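Local coordinates for protein aminopeptidase C (Lactobacillus rhamnosus, PDB 4K7C) that probably removes amino acids from the N-terminal ends of peptides, as a cysteine aminopeptidase of the papain-like C1 family, at residues W102-K107 against R213-T218. Residues are numbered along the deposited sequence; the frame is centred on the assembly and turned at random.
Sequences WDKFEK and RILAYT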
loop_
_atom_site.group_PDB
_atom_site.type_symbol
_atom_site.label_atom_id
_atom_site.label_comp_id
_atom_site.label_asym_id
_atom_site.label_seq_id
_atom_site.Cartn_x
_atom_site.Cartn_y
_atom_site.Cartn_z
ATOM N N TRP A 102 17.876 -15.404 29.033
ATOM C CA TRP A 102 18.866 -15.605 30.072
ATOM C C TRP A 102 19.672 -14.336 30.306
ATOM O O TRP A 102 19.950 -13.981 31.448
ATOM C CB TRP A 102 19.742 -16.761 29.717
ATOM C CG TRP A 102 18.999 -18.061 29.766
ATOM C CD1 TRP A 102 18.848 -18.976 28.764
ATOM C CD2 TRP A 102 18.308 -18.597 30.900
ATOM N NE1 TRP A 102 18.112 -20.050 29.217
ATOM C CE2 TRP A 102 17.773 -19.838 30.517
ATOM C CE3 TRP A 102 18.101 -18.158 32.194
ATOM C CZ2 TRP A 102 17.020 -20.679 31.422
ATOM C CZ3 TRP A 102 17.336 -18.948 33.082
ATOM C CH2 TRP A 102 16.795 -20.182 32.692
ATOM N N ASP A 103 19.897 -13.568 29.249
ATOM C CA ASP A 103 20.549 -12.297 29.386
ATOM C C ASP A 103 19.748 -11.333 30.291
ATOM O O ASP A 103 20.240 -10.733 31.307
ATOM C CB ASP A 103 20.824 -11.656 28.023
ATOM C CG ASP A 103 21.591 -10.366 28.150
ATOM O OD1 ASP A 103 22.702 -10.409 28.737
ATOM O OD2 ASP A 103 21.071 -9.280 27.640
ATOM N N LYS A 104 18.496 -11.097 29.976
ATOM C CA LYS A 104 17.616 -10.294 30.804
ATOM C C LYS A 104 17.459 -10.747 32.225
ATOM O O LYS A 104 17.410 -9.976 33.141
ATOM C CB LYS A 104 16.232 -10.213 30.157
ATOM C CG LYS A 104 16.135 -9.444 28.864
ATOM C CD LYS A 104 15.270 -8.234 29.004
ATOM C CE LYS A 104 15.273 -7.256 27.803
ATOM N NZ LYS A 104 16.568 -6.618 27.482
ATOM N N PHE A 105 17.307 -12.055 32.413
ATOM C CA PHE A 105 17.142 -12.553 33.745
ATOM C C PHE A 105 18.442 -12.381 34.567
ATOM O O PHE A 105 18.392 -11.893 35.703
ATOM C CB PHE A 105 16.670 -13.997 33.707
ATOM C CG PHE A 105 16.213 -14.486 35.052
ATOM C CD1 PHE A 105 15.244 -13.773 35.761
ATOM C CD2 PHE A 105 16.719 -15.644 35.580
ATOM C CE1 PHE A 105 14.845 -14.144 37.012
ATOM C CE2 PHE A 105 16.261 -16.036 36.857
ATOM C CZ PHE A 105 15.300 -15.312 37.533
ATOM N N GLU A 106 19.574 -12.723 33.980
ATOM C CA GLU A 106 20.908 -12.587 34.652
ATOM C C GLU A 106 21.173 -11.128 34.884
ATOM O O GLU A 106 21.548 -10.748 35.968
ATOM C CB GLU A 106 22.012 -13.218 33.826
ATOM C CG GLU A 106 21.952 -14.745 33.854
ATOM C CD GLU A 106 22.504 -15.393 35.169
ATOM O OE1 GLU A 106 23.100 -14.717 36.060
ATOM O OE2 GLU A 106 22.292 -16.645 35.292
ATOM N N LYS A 107 20.849 -10.273 33.905
ATOM C CA LYS A 107 21.019 -8.810 34.143
ATOM C C LYS A 107 20.176 -8.251 35.310
ATOM O O LYS A 107 20.614 -7.320 35.926
ATOM C CB LYS A 107 20.776 -8.025 32.861
ATOM C CG LYS A 107 21.866 -8.109 31.837
ATOM C CD LYS A 107 21.469 -7.400 30.513
ATOM C CE LYS A 107 22.672 -7.229 29.654
ATOM N NZ LYS A 107 22.230 -7.018 28.237
ATOM N N ARG A 213 8.843 -14.515 35.908
ATOM C CA ARG A 213 7.504 -14.554 35.371
ATOM C C ARG A 213 7.237 -13.511 34.251
ATOM O O ARG A 213 6.610 -13.828 33.255
ATOM C CB ARG A 213 6.521 -14.459 36.491
ATOM C CG ARG A 213 5.100 -14.342 35.992
ATOM C CD ARG A 213 4.109 -14.594 37.082
ATOM N NE ARG A 213 4.045 -13.608 38.122
ATOM C CZ ARG A 213 4.546 -13.835 39.360
ATOM N NH1 ARG A 213 4.373 -12.948 40.329
ATOM N NH2 ARG A 213 5.276 -14.956 39.614
ATOM N N ILE A 214 7.754 -12.299 34.421
ATOM C CA ILE A 214 7.684 -11.261 33.350
ATOM C C ILE A 214 8.368 -11.718 32.075
ATOM O O ILE A 214 7.840 -11.605 30.986
ATOM C CB ILE A 214 8.330 -9.921 33.861
ATOM C CG1 ILE A 214 7.469 -9.349 34.978
ATOM C CG2 ILE A 214 8.580 -8.976 32.686
ATOM C CD1 ILE A 214 8.134 -8.235 35.778
ATOM N N LEU A 215 9.529 -12.361 32.214
ATOM C CA LEU A 215 10.213 -12.907 31.047
ATOM C C LEU A 215 9.591 -14.165 30.450
ATOM O O LEU A 215 9.566 -14.331 29.273
ATOM C CB LEU A 215 11.671 -13.116 31.416
ATOM C CG LEU A 215 12.373 -11.847 31.762
ATOM C CD1 LEU A 215 13.714 -12.145 32.408
ATOM C CD2 LEU A 215 12.666 -10.940 30.567
ATOM N N ALA A 216 9.034 -15.049 31.291
ATOM C CA ALA A 216 8.370 -16.253 30.793
ATOM C C ALA A 216 7.131 -15.828 30.027
ATOM O O ALA A 216 6.837 -16.320 28.895
ATOM C CB ALA A 216 8.042 -17.144 31.969
ATOM N N TYR A 217 6.416 -14.859 30.575
ATOM C CA TYR A 217 5.204 -14.385 29.858
ATOM C C TYR A 217 5.554 -13.693 28.518
ATOM O O TYR A 217 4.828 -13.847 27.525
ATOM C CB TYR A 217 4.424 -13.404 30.679
ATOM C CG TYR A 217 3.526 -13.998 31.737
ATOM C CD1 TYR A 217 3.653 -15.331 32.154
ATOM C CD2 TYR A 217 2.643 -13.200 32.418
ATOM C CE1 TYR A 217 2.852 -15.878 33.179
ATOM C CE2 TYR A 217 1.822 -13.736 33.411
ATOM C CZ TYR A 217 1.951 -15.054 33.816
ATOM O OH TYR A 217 1.105 -15.512 34.789
ATOM N N THR A 218 6.590 -12.876 28.520
ATOM C CA THR A 218 7.003 -12.141 27.302
ATOM C C THR A 218 7.700 -12.949 26.250
ATOM O O THR A 218 7.530 -12.695 25.072
ATOM C CB THR A 218 7.807 -10.875 27.623
ATOM O OG1 THR A 218 8.904 -11.112 28.514
ATOM C CG2 THR A 218 6.858 -9.845 28.223
#
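Phe-105 and Leu-215 mark the place where two helices, 96-117 and 197-219, come nearest over these segments, their CA atoms 7.4 Å apart. Leu-215 does the work from its side: the side chain points at the other helix, and its two methyls divide between the Phe-105 main chain and the Lys-104 side chain. CD1 lies 3.6 Å from Phe-105 N and also touches that residue's CB at 3.7 Å. CD2 meets CB of Lys-104 at 3.7 Å, with CG and CD of the lysine a little farther off. The lysine chain crosses the leucine at about a right angle and bends at chi2 (-116°) and again at chi4, which leads its amine away from Leu-215 to Asp-138, a salt bridge, and to Gln-136; only its aliphatic part packs here. With CG anti to the backbone N (chi1 -168°), the Phe-105 ring is turned so that Phe-105 CD1 lies 4.0 Å from Leu-215 CD1, the methyl approaching obliquely. The ring also meets that of Phe-13 of a second subunit, planes at about 80°. With an alanine in place of Leu-215 both methyl contacts would go, which would probably leave a gap between the helices beside Lys-104 CB and the Phe-105 backbone. Leu-172 of helix 170-192 touches Lys-104 and Ile-214. This is a small, buried van der Waals helix-helix contact carried by one leucine, in the helical part of a papain-like peptidase, at an interface with a second subunit.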